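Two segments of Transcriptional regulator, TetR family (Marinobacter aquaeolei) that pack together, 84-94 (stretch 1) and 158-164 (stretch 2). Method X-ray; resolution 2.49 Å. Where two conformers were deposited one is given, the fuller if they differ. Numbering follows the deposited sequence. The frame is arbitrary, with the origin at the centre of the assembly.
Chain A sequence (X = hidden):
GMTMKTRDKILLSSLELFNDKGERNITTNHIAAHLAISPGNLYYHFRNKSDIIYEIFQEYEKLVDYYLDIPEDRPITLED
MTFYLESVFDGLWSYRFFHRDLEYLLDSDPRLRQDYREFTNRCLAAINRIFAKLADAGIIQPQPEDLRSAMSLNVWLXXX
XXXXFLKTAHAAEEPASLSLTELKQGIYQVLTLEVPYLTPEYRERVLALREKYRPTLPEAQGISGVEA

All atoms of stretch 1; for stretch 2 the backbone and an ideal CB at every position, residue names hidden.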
# COMPACT_ATOMS: atom_id res chain seq x y z
N TYR A 84 -15.60 -5.98 -11.95
CA TYR A 84 -15.03 -4.78 -11.33
C TYR A 84 -13.67 -5.08 -10.68
O TYR A 84 -12.71 -4.31 -10.85
CB TYR A 84 -15.95 -4.12 -10.28
CG TYR A 84 -17.33 -3.68 -10.77
CD1 TYR A 84 -17.48 -2.92 -11.93
CD2 TYR A 84 -18.48 -3.97 -10.04
CE1 TYR A 84 -18.74 -2.50 -12.37
CE2 TYR A 84 -19.76 -3.56 -10.49
CZ TYR A 84 -19.89 -2.83 -11.64
OH TYR A 84 -21.13 -2.45 -12.09
N LEU A 85 -13.59 -6.19 -9.95
CA LEU A 85 -12.36 -6.57 -9.26
C LEU A 85 -11.27 -6.98 -10.24
O LEU A 85 -10.20 -6.43 -10.20
CB LEU A 85 -12.60 -7.68 -8.22
CG LEU A 85 -13.36 -7.28 -6.97
CD1 LEU A 85 -13.63 -8.50 -6.12
CD2 LEU A 85 -12.55 -6.26 -6.19
N GLU A 86 -11.54 -7.93 -11.12
CA GLU A 86 -10.53 -8.37 -12.10
C GLU A 86 -9.96 -7.26 -12.99
O GLU A 86 -8.75 -7.19 -13.21
CB GLU A 86 -11.07 -9.49 -12.99
CG GLU A 86 -11.14 -10.86 -12.28
CD GLU A 86 -11.38 -12.05 -13.22
OE1 GLU A 86 -11.08 -11.97 -14.43
OE2 GLU A 86 -11.84 -13.08 -12.72
N SER A 87 -10.85 -6.40 -13.48
CA SER A 87 -10.50 -5.33 -14.41
C SER A 87 -9.62 -4.28 -13.77
O SER A 87 -8.69 -3.80 -14.40
CB SER A 87 -11.77 -4.72 -15.03
OG SER A 87 -12.55 -4.01 -14.09
N VAL A 88 -9.92 -3.93 -12.52
CA VAL A 88 -9.10 -3.00 -11.74
C VAL A 88 -7.73 -3.66 -11.47
O VAL A 88 -6.72 -3.00 -11.62
CB VAL A 88 -9.80 -2.55 -10.43
CG1 VAL A 88 -8.88 -1.76 -9.57
CG2 VAL A 88 -11.02 -1.70 -10.76
N PHE A 89 -7.69 -4.95 -11.09
CA PHE A 89 -6.40 -5.63 -10.88
C PHE A 89 -5.58 -5.68 -12.17
O PHE A 89 -4.38 -5.42 -12.12
CB PHE A 89 -6.52 -7.03 -10.23
CG PHE A 89 -6.55 -7.00 -8.72
CD1 PHE A 89 -5.38 -6.82 -8.00
CD2 PHE A 89 -7.73 -7.17 -8.02
CE1 PHE A 89 -5.40 -6.79 -6.59
CE2 PHE A 89 -7.75 -7.15 -6.63
CZ PHE A 89 -6.59 -6.96 -5.92
N ASP A 90 -6.21 -5.98 -13.30
CA ASP A 90 -5.53 -5.94 -14.61
C ASP A 90 -4.97 -4.55 -14.89
O ASP A 90 -3.87 -4.42 -15.41
CB ASP A 90 -6.46 -6.30 -15.76
CG ASP A 90 -5.75 -6.31 -17.12
OD1 ASP A 90 -5.00 -7.30 -17.35
OD2 ASP A 90 -5.94 -5.35 -17.93
N GLY A 91 -5.73 -3.51 -14.54
CA GLY A 91 -5.27 -2.13 -14.72
C GLY A 91 -4.02 -1.84 -13.91
O GLY A 91 -3.03 -1.33 -14.44
N LEU A 92 -4.06 -2.18 -12.63
CA LEU A 92 -2.94 -2.03 -11.73
C LEU A 92 -1.66 -2.76 -12.23
O LEU A 92 -0.55 -2.28 -11.99
CB LEU A 92 -3.30 -2.46 -10.31
CG LEU A 92 -4.32 -1.60 -9.54
CD1 LEU A 92 -4.69 -2.33 -8.26
CD2 LEU A 92 -3.76 -0.24 -9.20
N TRP A 93 -1.83 -3.90 -12.90
CA TRP A 93 -0.68 -4.59 -13.50
C TRP A 93 -0.19 -3.81 -14.72
O TRP A 93 1.02 -3.54 -14.84
CB TRP A 93 -0.97 -6.05 -13.92
CG TRP A 93 0.18 -6.68 -14.69
CD1 TRP A 93 0.30 -6.80 -16.06
CD2 TRP A 93 1.38 -7.20 -14.13
NE1 TRP A 93 1.52 -7.39 -16.38
CE2 TRP A 93 2.19 -7.65 -15.21
CE3 TRP A 93 1.86 -7.33 -12.83
CZ2 TRP A 93 3.47 -8.23 -15.01
CZ3 TRP A 93 3.14 -7.91 -12.62
CH2 TRP A 93 3.92 -8.35 -13.72
N SER A 94 -1.12 -3.44 -15.60
CA SER A 94 -0.75 -2.80 -16.88
C SER A 94 -0.07 -1.43 -16.70
O SER A 94 0.70 -1.02 -17.57
CB SER A 94 -1.95 -2.74 -17.84
OG SER A 94 -2.39 -4.05 -18.20
N UNK A 158 -6.27 -2.16 0.35
CA UNK A 158 -5.87 -3.54 0.03
C UNK A 158 -5.54 -3.71 -1.44
O UNK A 158 -4.53 -4.29 -1.76
CB UNK A 158 -6.98 -4.52 0.42
N UNK A 159 -6.40 -3.21 -2.32
CA UNK A 159 -6.20 -3.40 -3.76
C UNK A 159 -4.94 -2.72 -4.26
O UNK A 159 -4.11 -3.34 -4.89
CB UNK A 159 -7.41 -2.87 -4.54
N UNK A 160 -4.78 -1.46 -3.92
CA UNK A 160 -3.64 -0.67 -4.41
C UNK A 160 -2.31 -1.01 -3.79
O UNK A 160 -1.31 -0.55 -4.30
CB UNK A 160 -3.91 0.82 -4.18
N UNK A 161 -2.28 -1.79 -2.71
CA UNK A 161 -1.04 -2.24 -2.10
C UNK A 161 -0.71 -3.73 -2.34
O UNK A 161 0.25 -4.26 -1.75
CB UNK A 161 -1.11 -1.97 -0.59
N UNK A 162 -1.48 -4.41 -3.21
CA UNK A 162 -1.28 -5.85 -3.42
C UNK A 162 0.00 -6.15 -4.21
O UNK A 162 0.75 -7.04 -3.82
CB UNK A 162 -2.49 -6.44 -4.15
N UNK A 163 0.20 -5.45 -5.34
CA UNK A 163 1.40 -5.57 -6.18
C UNK A 163 2.61 -5.46 -5.21
O UNK A 163 3.40 -6.43 -5.03
CB UNK A 163 1.44 -4.50 -7.27
N UNK A 164 2.71 -4.31 -4.54
CA UNK A 164 3.79 -4.02 -3.57
C UNK A 164 4.06 -5.12 -2.57
O UNK A 164 5.23 -5.39 -2.24
CB UNK A 164 3.46 -2.74 -2.80

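Stretch 1 is one helix, and it offers stretch 2 a largely apolar surface made by Leu 85, Val 88, Phe 89, Leu 92 and Trp 93. No charged group of stretch 1 reaches this surface.

Position 158 is helical, and its CA-to-CB bond points sideways. Nothing of stretch 1 lies within 5.5 Å of the ideal CB, so stretch 1 hardly restricts the choice. The residue is Val 158, which makes no close contact here.

Position 159 is also helical and points sideways, but it has close neighbours. The ideal CB is 4.4 Å from Phe 89 CZ and 4.6 Å from Leu 92 CD1. A medium-sized apolar chain such as Leu, Ile or Met would suit this hollow, which Leu 85 and Val 88 complete. The residue is Ile 159, a knob among these four side chains. Its CG2 is 3.4 Å from Leu 92 CD1, a tight contact, and 4.2 Å from Val 88 CG1. The same methyl lies over one face of the Phe 89 ring, a CH-pi contact with CG2 4.2 Å from the ring centroid. CD1 extends to Leu 85 CD2 at 4.0 Å.

Position 160 points away, with its ideal CB 5.1 Å from Leu 92 CD2. Small or polar residues would do. It is Thr 160. Leu 92 CD1 approaches its backbone, 4.3 Å from Thr 160 CA.

Position 161 has phi/psi of -107/8, outside the helix, and points away. It precedes a helix, so Asn, Asp, Ser or Thr would be natural. It is Asn 161, at the N-cap position, but its side chain makes no capping bond.

Position 162 points toward stretch 1. Its ideal CB is already 3.8 Å from Phe 89 CE1, so an apolar or aromatic chain is favoured, provided it turns past the ring. Trp 162 does so with chi1 t. Its CD1 is 3.8 Å from Phe 89 CE1. The two rings meet obliquely, with their planes at 87°.

Position 163 points toward stretch 1 too, but the ideal CB has nothing of it within 5.5 Å. A long, flexible apolar chain such as Met could cross this space to Leu 92 and Trp 93; a shorter one such as Leu would reach less far. It is Met 163, present as selenomethionine. SE lies at the edge of the Trp 93 ring, 4.2 Å from CE3, and 4.4 Å from Leu 92 O.

Position 164 is helical and out of reach, so many residues would fit. It is Ala 164.

Stretch 2, residues 158-164: VITNWMA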
# COMPACT_ATOMS: atom_id res chain seq x y z
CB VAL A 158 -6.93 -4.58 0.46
CG1 VAL A 158 -6.71 -5.94 -0.23
CG2 VAL A 158 -6.94 -4.71 1.99
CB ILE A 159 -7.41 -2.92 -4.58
CG1 ILE A 159 -8.62 -3.81 -4.31
CG2 ILE A 159 -7.12 -3.05 -6.04
CD1 ILE A 159 -9.88 -3.43 -5.08
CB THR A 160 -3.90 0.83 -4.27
OG1 THR A 160 -4.03 1.19 -2.89
CG2 THR A 160 -5.15 1.18 -5.01
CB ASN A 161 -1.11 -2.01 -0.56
CG ASN A 161 0.28 -1.85 0.11
OD1 ASN A 161 1.20 -1.26 -0.47
ND2 ASN A 161 0.42 -2.36 1.37
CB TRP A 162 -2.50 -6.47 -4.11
CG TRP A 162 -2.39 -7.96 -4.23
CD1 TRP A 162 -2.31 -8.69 -5.37
CD2 TRP A 162 -2.29 -8.90 -3.15
NE1 TRP A 162 -2.20 -10.03 -5.08
CE2 TRP A 162 -2.17 -10.18 -3.72
CE3 TRP A 162 -2.30 -8.78 -1.75
CZ2 TRP A 162 -2.07 -11.35 -2.95
CZ3 TRP A 162 -2.18 -9.91 -0.98
CH2 TRP A 162 -2.08 -11.20 -1.58
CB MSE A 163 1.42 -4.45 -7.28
CG MSE A 163 1.60 -4.89 -8.76
SE MSE A 163 0.01 -5.77 -9.41
CE MSE A 163 0.29 -7.49 -8.61
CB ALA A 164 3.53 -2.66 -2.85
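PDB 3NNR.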